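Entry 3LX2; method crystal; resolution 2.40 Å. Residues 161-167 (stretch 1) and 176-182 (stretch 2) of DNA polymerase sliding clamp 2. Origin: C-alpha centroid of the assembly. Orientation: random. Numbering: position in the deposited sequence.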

# COMPACT_ATOMS: atom_id res chain seq x y z
N PRO A 161 37.78 18.03 -1.91
CA PRO A 161 38.28 17.03 -0.96
C PRO A 161 37.53 16.98 0.39
O PRO A 161 37.66 15.99 1.11
CB PRO A 161 39.74 17.44 -0.75
CG PRO A 161 40.09 18.21 -1.97
CD PRO A 161 38.85 18.99 -2.23
N GLU A 162 36.78 18.04 0.71
CA GLU A 162 35.97 18.08 1.94
C GLU A 162 34.50 17.96 1.63
O GLU A 162 33.67 17.87 2.55
CB GLU A 162 36.14 19.41 2.71
CG GLU A 162 37.53 19.77 3.26
CD GLU A 162 38.47 20.38 2.21
OE1 GLU A 162 38.00 20.78 1.10
OE2 GLU A 162 39.69 20.44 2.50
N LYS A 163 34.16 17.96 0.33
CA LYS A 163 32.80 18.24 -0.08
C LYS A 163 32.26 17.32 -1.19
O LYS A 163 32.78 17.31 -2.34
CB LYS A 163 32.67 19.72 -0.50
CG LYS A 163 31.38 20.40 0.00
CD LYS A 163 31.42 21.94 -0.22
CE LYS A 163 30.99 22.73 1.04
NZ LYS A 163 31.41 24.18 0.98
N LEU A 164 31.20 16.59 -0.83
CA LEU A 164 30.44 15.78 -1.78
C LEU A 164 29.05 16.37 -1.93
O LEU A 164 28.25 16.38 -0.99
CB LEU A 164 30.35 14.30 -1.34
CG LEU A 164 29.69 13.35 -2.36
CD1 LEU A 164 30.57 13.07 -3.54
CD2 LEU A 164 29.28 12.04 -1.73
N THR A 165 28.77 16.85 -3.14
CA THR A 165 27.57 17.61 -3.39
C THR A 165 26.81 17.01 -4.58
O THR A 165 27.42 16.79 -5.63
CB THR A 165 27.93 19.07 -3.79
OG1 THR A 165 28.84 19.68 -2.84
CG2 THR A 165 26.66 19.93 -3.94
N PHE A 166 25.50 16.78 -4.44
CA PHE A 166 24.61 16.36 -5.52
C PHE A 166 23.54 17.41 -5.92
O PHE A 166 22.63 17.69 -5.13
CB PHE A 166 23.86 15.13 -5.09
CG PHE A 166 24.72 14.09 -4.51
CD1 PHE A 166 25.42 13.22 -5.33
CD2 PHE A 166 24.84 13.97 -3.12
CE1 PHE A 166 26.23 12.23 -4.79
CE2 PHE A 166 25.64 13.00 -2.58
CZ PHE A 166 26.34 12.12 -3.42
N LYS A 167 23.62 17.95 -7.12
CA LYS A 167 22.74 19.06 -7.50
C LYS A 167 22.12 18.90 -8.84
O LYS A 167 22.64 18.26 -9.74
CB LYS A 167 23.42 20.43 -7.42
CG LYS A 167 24.28 20.85 -8.61
CD LYS A 167 25.18 22.08 -8.20
CE LYS A 167 25.41 23.12 -9.36
NZ LYS A 167 26.73 23.90 -9.24
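Stretch 2 176-182: RTVLTME

In neighbouring antiparallel strands, residue pairs joined by two main-chain hydrogen bonds alternate with pairs that make none to each other, and residues 161-167 and 176-182 of this sliding clamp illustrate the pattern compactly. The strongest links are four main-chain hydrogen bonds, arranged as two reciprocal pairs. In the first, Leu-179 N donates to Leu-164 O at 2.6 Å, and Leu-164 N donates to Leu-179 O at 2.9 Å. In the second, Phe-166 N reaches Thr-177 O at 2.8 Å, while Thr-177 N returns a bond to Phe-166 O at 3.0 Å. All four are close to linear, with angles at the hydrogen between 162° and 178°.

These bonds fix the direction and register of stretch 2. Its extended segment 176-179 runs against segment 164-167, with 167° between their N-to-C directions and axes that approach to 4.6 Å. Between the bonded pairs lies Thr-165 opposite Val-178, a non-hydrogen-bonded pair whose CA atoms are 4.2 Å apart; Lys-167 and Arg-176 form another, CA to CA 4.4 Å. At the bonded pairs the spacing is wider, with Leu-164 CA 5.0 Å from Leu-179 CA and Phe-166 CA 5.2 Å from Thr-177 CA. Weaker CA-H...O contacts supplement the ladder: Val-178 CA lies 3.5 Å from Leu-164 O, and Thr-165 CA lies 3.4 Å from Thr-177 O.

Alternation also sorts the side chains. Leu-164, Phe-166, Thr-177 and Leu-179 share one face, and all four are buried. There Leu-164 CB and Leu-179 CB are 4.2 Å apart, and the edge of the Phe-166 ring meets Leu-179, CE2 to CG 4.4 Å. Thr-177 adds its methyl, with CG2 4.3 Å from Phe-166 CD2, whereas its hydroxyl is hydrogen-bonded elsewhere in the structure.

Thr-165, Lys-167, Arg-176 and Val-178 occupy the other face. Thr-165 touches both Val-178, OG1 to CG2 3.6 Å, and Arg-176, its CG2 lying 3.5 Å from the arginine CG; the same methyl lies over one face of the guanidinium. Lys-167 NZ approaches the edge of that group, 3.3 Å from Arg-176 NH2. As both atoms are donors carrying like charge, this proximity is no hydrogen bond, and charge repulsion would oppose it.

Beyond the ladder the contact thins. Lys-163 CG packs 3.7 Å from Val-178 CG2, and Glu-162 O comes within 3.5 Å of Thr-180 CG2. Pro-161 and Glu-182 make no contact with the opposite stretch; the two stretches together bury 534 Å², both sides summed.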

# COMPACT_ATOMS: atom_id res chain seq x y z
N ARG A 176 20.46 21.45 -4.12
CA ARG A 176 21.75 21.01 -3.64
C ARG A 176 21.54 20.12 -2.36
O ARG A 176 20.87 20.50 -1.39
CB ARG A 176 22.58 22.27 -3.37
CG ARG A 176 24.05 22.10 -3.21
CD ARG A 176 24.76 23.48 -3.15
NE ARG A 176 25.25 23.88 -4.49
CZ ARG A 176 26.53 24.17 -4.79
NH1 ARG A 176 27.45 24.14 -3.83
NH2 ARG A 176 26.88 24.52 -6.04
N THR A 177 22.04 18.90 -2.43
CA THR A 177 22.28 18.10 -1.23
C THR A 177 23.78 18.05 -1.06
O THR A 177 24.50 17.67 -2.02
CB THR A 177 21.80 16.68 -1.39
OG1 THR A 177 20.37 16.63 -1.38
CG2 THR A 177 22.33 15.87 -0.26
N VAL A 178 24.28 18.40 0.13
CA VAL A 178 25.74 18.41 0.35
C VAL A 178 26.25 17.66 1.60
O VAL A 178 25.83 17.94 2.72
CB VAL A 178 26.31 19.83 0.23
CG1 VAL A 178 25.49 20.83 1.03
CG2 VAL A 178 27.78 19.87 0.63
N LEU A 179 27.17 16.72 1.36
CA LEU A 179 27.76 15.85 2.39
C LEU A 179 29.21 16.13 2.68
O LEU A 179 30.04 16.21 1.77
CB LEU A 179 27.71 14.40 1.95
CG LEU A 179 26.39 13.73 1.67
CD1 LEU A 179 26.65 12.24 1.66
CD2 LEU A 179 25.35 14.14 2.74
N THR A 180 29.52 16.25 3.96
CA THR A 180 30.93 16.34 4.42
C THR A 180 31.22 15.16 5.38
O THR A 180 30.31 14.38 5.76
CB THR A 180 31.25 17.70 5.16
OG1 THR A 180 30.57 17.76 6.43
CG2 THR A 180 30.86 18.91 4.32
N MET A 181 32.49 15.06 5.80
CA MET A 181 32.85 14.09 6.83
C MET A 181 32.03 14.21 8.13
O MET A 181 31.92 13.24 8.89
CB MET A 181 34.37 14.02 7.06
CG MET A 181 35.09 13.12 6.02
SD MET A 181 34.28 11.53 5.63
CE MET A 181 34.30 10.65 7.18
N GLU A 182 31.38 15.35 8.34
CA GLU A 182 30.46 15.53 9.48
C GLU A 182 29.14 14.72 9.42
O GLU A 182 28.54 14.43 10.47
CB GLU A 182 30.18 17.02 9.74
CG GLU A 182 30.37 17.44 11.23
CD GLU A 182 30.97 18.86 11.43
OE1 GLU A 182 31.54 19.44 10.47
OE2 GLU A 182 30.88 19.40 12.56